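Local coordinates for undecaprenyl-diphosphooligosaccharide--protein glycotransferase (Campylobacter jejuni, PDB 3AAG) that transfers, as the full-length enzyme of which this chain is the periplasmic C-terminal domain, a preassembled heptasaccharide from a lipid carrier to asparagine side chains of target proteins, at residues M146-S151 with P245-I250. Numbering follows the deposited sequence.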
HETATM    1  N   MSE A 146       4.476  -7.182   3.335  1.00 10.08           N
HETATM    2  CA  MSE A 146       3.726  -6.962   2.099  1.00 10.04           C
HETATM    3  C   MSE A 146       4.603  -6.359   1.004  1.00  9.70           C
HETATM    4  O   MSE A 146       4.368  -6.579  -0.184  1.00  9.65           O
HETATM    5  CB  MSE A 146       2.492  -6.085   2.340  1.00 10.23           C
HETATM    6  CG  MSE A 146       1.583  -5.957   1.118  1.00 11.11           C
HETATM    7 SE   MSE A 146      -0.072  -4.957   1.436  1.00 13.81          SE
HETATM    8  CE  MSE A 146       0.686  -3.324   2.192  1.00 12.17           C
ATOM      9  N   SER A 147       5.616  -5.602   1.408  1.00  9.34           N
ATOM     10  CA  SER A 147       6.596  -5.084   0.458  1.00  9.06           C
ATOM     11  C   SER A 147       7.013  -6.142  -0.565  1.00  8.83           C
ATOM     12  O   SER A 147       7.146  -5.850  -1.752  1.00  8.85           O
ATOM     13  CB  SER A 147       7.826  -4.543   1.192  1.00  8.97           C
ATOM     14  OG  SER A 147       8.451  -5.560   1.955  1.00  8.79           O
ATOM     15  N   LEU A 148       7.216  -7.372  -0.101  1.00  8.50           N
ATOM     16  CA  LEU A 148       7.703  -8.437  -0.972  1.00  8.24           C
ATOM     17  C   LEU A 148       6.696  -8.800  -2.057  1.00  8.16           C
ATOM     18  O   LEU A 148       7.037  -9.488  -3.018  1.00  8.21           O
ATOM     19  CB  LEU A 148       8.058  -9.683  -0.160  1.00  8.15           C
ATOM     20  CG  LEU A 148       9.276  -9.591   0.760  1.00  7.88           C
ATOM     21  CD1 LEU A 148       9.485 -10.908   1.482  1.00  7.57           C
ATOM     22  CD2 LEU A 148      10.520  -9.196  -0.020  1.00  7.57           C
ATOM     23  N   ILE A 149       5.458  -8.344  -1.898  1.00  8.07           N
ATOM     24  CA  ILE A 149       4.390  -8.701  -2.831  1.00  7.87           C
ATOM     25  C   ILE A 149       3.658  -7.472  -3.353  1.00  7.89           C
ATOM     26  O   ILE A 149       2.742  -7.588  -4.167  1.00  7.88           O
ATOM     27  CB  ILE A 149       3.361  -9.653  -2.190  1.00  7.81           C
ATOM     28  CG1 ILE A 149       2.824  -9.062  -0.884  1.00  7.96           C
ATOM     29  CG2 ILE A 149       3.970 -11.027  -1.964  1.00  7.57           C
ATOM     30  CD1 ILE A 149       1.405  -9.472  -0.571  1.00  7.59           C
ATOM     31  N   PHE A 150       4.064  -6.297  -2.884  1.00  7.99           N
ATOM     32  CA  PHE A 150       3.333  -5.067  -3.170  1.00  8.22           C
ATOM     33  C   PHE A 150       3.229  -4.795  -4.668  1.00  8.32           C
ATOM     34  O   PHE A 150       2.247  -4.219  -5.138  1.00  8.35           O
ATOM     35  CB  PHE A 150       3.979  -3.875  -2.460  1.00  8.20           C
ATOM     36  CG  PHE A 150       3.118  -2.644  -2.446  1.00  8.49           C
ATOM     37  CD1 PHE A 150       1.864  -2.667  -1.854  1.00  8.71           C
ATOM     38  CD2 PHE A 150       3.559  -1.465  -3.028  1.00  8.59           C
ATOM     39  CE1 PHE A 150       1.064  -1.536  -1.839  1.00  8.92           C
ATOM     40  CE2 PHE A 150       2.766  -0.329  -3.017  1.00  8.89           C
ATOM     41  CZ  PHE A 150       1.515  -0.365  -2.421  1.00  8.96           C
ATOM     42  N   SER A 151       4.244  -5.211  -5.415  1.00  8.51           N
ATOM     43  CA  SER A 151       4.212  -5.100  -6.865  1.00  8.77           C
ATOM     44  C   SER A 151       2.946  -5.736  -7.422  1.00  8.97           C
ATOM     45  O   SER A 151       2.265  -5.155  -8.269  1.00  9.08           O
ATOM     46  CB  SER A 151       5.443  -5.767  -7.477  1.00  8.74           C
ATOM     47  OG  SER A 151       5.611  -5.372  -8.826  1.00  9.01           O
ATOM     48  N   PRO A 245      13.469 -10.903   5.652  1.00 28.82           N
ATOM     49  CA  PRO A 245      14.474 -11.536   4.798  1.00 28.82           C
ATOM     50  C   PRO A 245      14.144 -11.377   3.315  1.00 28.75           C
ATOM     51  O   PRO A 245      13.085 -11.815   2.863  1.00 28.78           O
ATOM     52  CB  PRO A 245      14.399 -13.015   5.200  1.00 28.81           C
ATOM     53  CG  PRO A 245      13.762 -13.020   6.549  1.00 28.84           C
ATOM     54  CD  PRO A 245      12.802 -11.876   6.534  1.00 28.83           C
ATOM     55  N   TYR A 246      15.052 -10.751   2.571  1.00 28.58           N
ATOM     56  CA  TYR A 246      14.893 -10.593   1.131  1.00 28.41           C
ATOM     57  C   TYR A 246      14.424  -9.189   0.772  1.00 28.23           C
ATOM     58  O   TYR A 246      14.299  -8.847  -0.406  1.00 28.28           O
ATOM     59  CB  TYR A 246      13.919 -11.635   0.577  1.00 28.49           C
ATOM     60  CG  TYR A 246      14.453 -13.048   0.617  1.00 28.70           C
ATOM     61  CD1 TYR A 246      13.615 -14.134   0.407  1.00 29.07           C
ATOM     62  CD2 TYR A 246      15.794 -13.296   0.869  1.00 28.98           C
ATOM     63  CE1 TYR A 246      14.100 -15.427   0.443  1.00 29.23           C
ATOM     64  CE2 TYR A 246      16.288 -14.584   0.907  1.00 29.32           C
ATOM     65  CZ  TYR A 246      15.437 -15.647   0.694  1.00 29.34           C
ATOM     66  OH  TYR A 246      15.923 -16.933   0.733  1.00 29.57           O
ATOM     67  N   ALA A 247      14.169  -8.378   1.793  1.00 27.93           N
ATOM     68  CA  ALA A 247      13.705  -7.013   1.586  1.00 27.62           C
ATOM     69  C   ALA A 247      14.610  -6.011   2.292  1.00 27.38           C
ATOM     70  O   ALA A 247      14.251  -5.459   3.330  1.00 27.39           O
ATOM     71  CB  ALA A 247      12.269  -6.862   2.063  1.00 27.66           C
ATOM     72  N   GLN A 248      15.786  -5.782   1.721  1.00 27.08           N
ATOM     73  CA  GLN A 248      16.729  -4.817   2.269  1.00 26.82           C
ATOM     74  C   GLN A 248      16.681  -3.505   1.495  1.00 26.60           C
ATOM     75  O   GLN A 248      16.968  -2.439   2.040  1.00 26.48           O
ATOM     76  CB  GLN A 248      18.146  -5.391   2.245  1.00 26.90           C
ATOM     77  CG  GLN A 248      18.369  -6.530   3.224  1.00 27.02           C
ATOM     78  CD  GLN A 248      18.746  -6.038   4.607  1.00 27.28           C
ATOM     79  OE1 GLN A 248      19.579  -5.142   4.753  1.00 27.29           O
ATOM     80  NE2 GLN A 248      18.135  -6.622   5.630  1.00 27.50           N
ATOM     81  N   PHE A 249      16.315  -3.593   0.220  1.00 26.40           N
ATOM     82  CA  PHE A 249      16.247  -2.419  -0.642  1.00 26.21           C
ATOM     83  C   PHE A 249      14.951  -2.395  -1.448  1.00 26.14           C
ATOM     84  O   PHE A 249      14.353  -3.437  -1.709  1.00 26.09           O
ATOM     85  CB  PHE A 249      17.451  -2.379  -1.584  1.00 26.17           C
ATOM     86  CG  PHE A 249      18.688  -1.801  -0.959  1.00 25.98           C
ATOM     87  CD1 PHE A 249      18.781  -0.444  -0.703  1.00 25.81           C
ATOM     88  CD2 PHE A 249      19.758  -2.614  -0.626  1.00 25.69           C
ATOM     89  CE1 PHE A 249      19.915   0.091  -0.128  1.00 25.57           C
ATOM     90  CE2 PHE A 249      20.894  -2.084  -0.051  1.00 25.57           C
ATOM     91  CZ  PHE A 249      20.973  -0.730   0.198  1.00 25.61           C
ATOM     92  N   ILE A 250      14.521  -1.199  -1.837  1.00 26.07           N
ATOM     93  CA  ILE A 250      13.354  -1.053  -2.702  1.00 26.06           C
ATOM     94  C   ILE A 250      13.578   0.004  -3.778  1.00 26.10           C
ATOM     95  O   ILE A 250      13.841   1.168  -3.474  1.00 26.06           O
ATOM     96  CB  ILE A 250      12.089  -0.681  -1.903  1.00 26.04           C
ATOM     97  CG1 ILE A 250      11.945  -1.576  -0.673  1.00 25.90           C
ATOM     98  CG2 ILE A 250      10.856  -0.786  -2.786  1.00 25.84           C
ATOM     99  CD1 ILE A 250      10.865  -1.120   0.280  1.00 25.69           C
TER
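Leu148 reaches across to the 245-250 segment with the two methyls of its fork. With CG anti to the carbonyl carbon (chi1 -69°), the branch extends from the turn so that CD2 comes to the methyl of Ala247, CD2 to CB 3.6 Å. The same CD2 lies 3.8 Å from Tyr246 O and also meets the CB of Tyr246, whose ring then leads away to stack with Tyr176. The other methyl lies nearer the start of the loop, Leu148 CD1 being 4.0 Å from Pro245 O. Ala247 CB points at the turn and is met by Ser147 as well, with OG 4.0 Å away. That hydroxyl, in the crowded position between its own N and carbonyl carbon (chi1 60°), hydrogen-bonds to Ala144 O, and its contact with the Ala247 methyl is van der Waals packing. The turn probably forms part of the MI motif, and here the core region of the domain meets the C-terminal beta-barrel region. Within the turn, Ile149 N donates a hydrogen bond to Met146 O at 2.7 Å, and Ile149 is at the N-cap position of helix 150-155. The side chain of Ile149 packs instead on Trp35 and Tyr38 of the WWDYG motif, where it probably contacts the acceptor peptide. On the barrel side, Gln248 and Phe249 both face Ala175 in a classic beta bulge, just after the alanine that Leu148 touches.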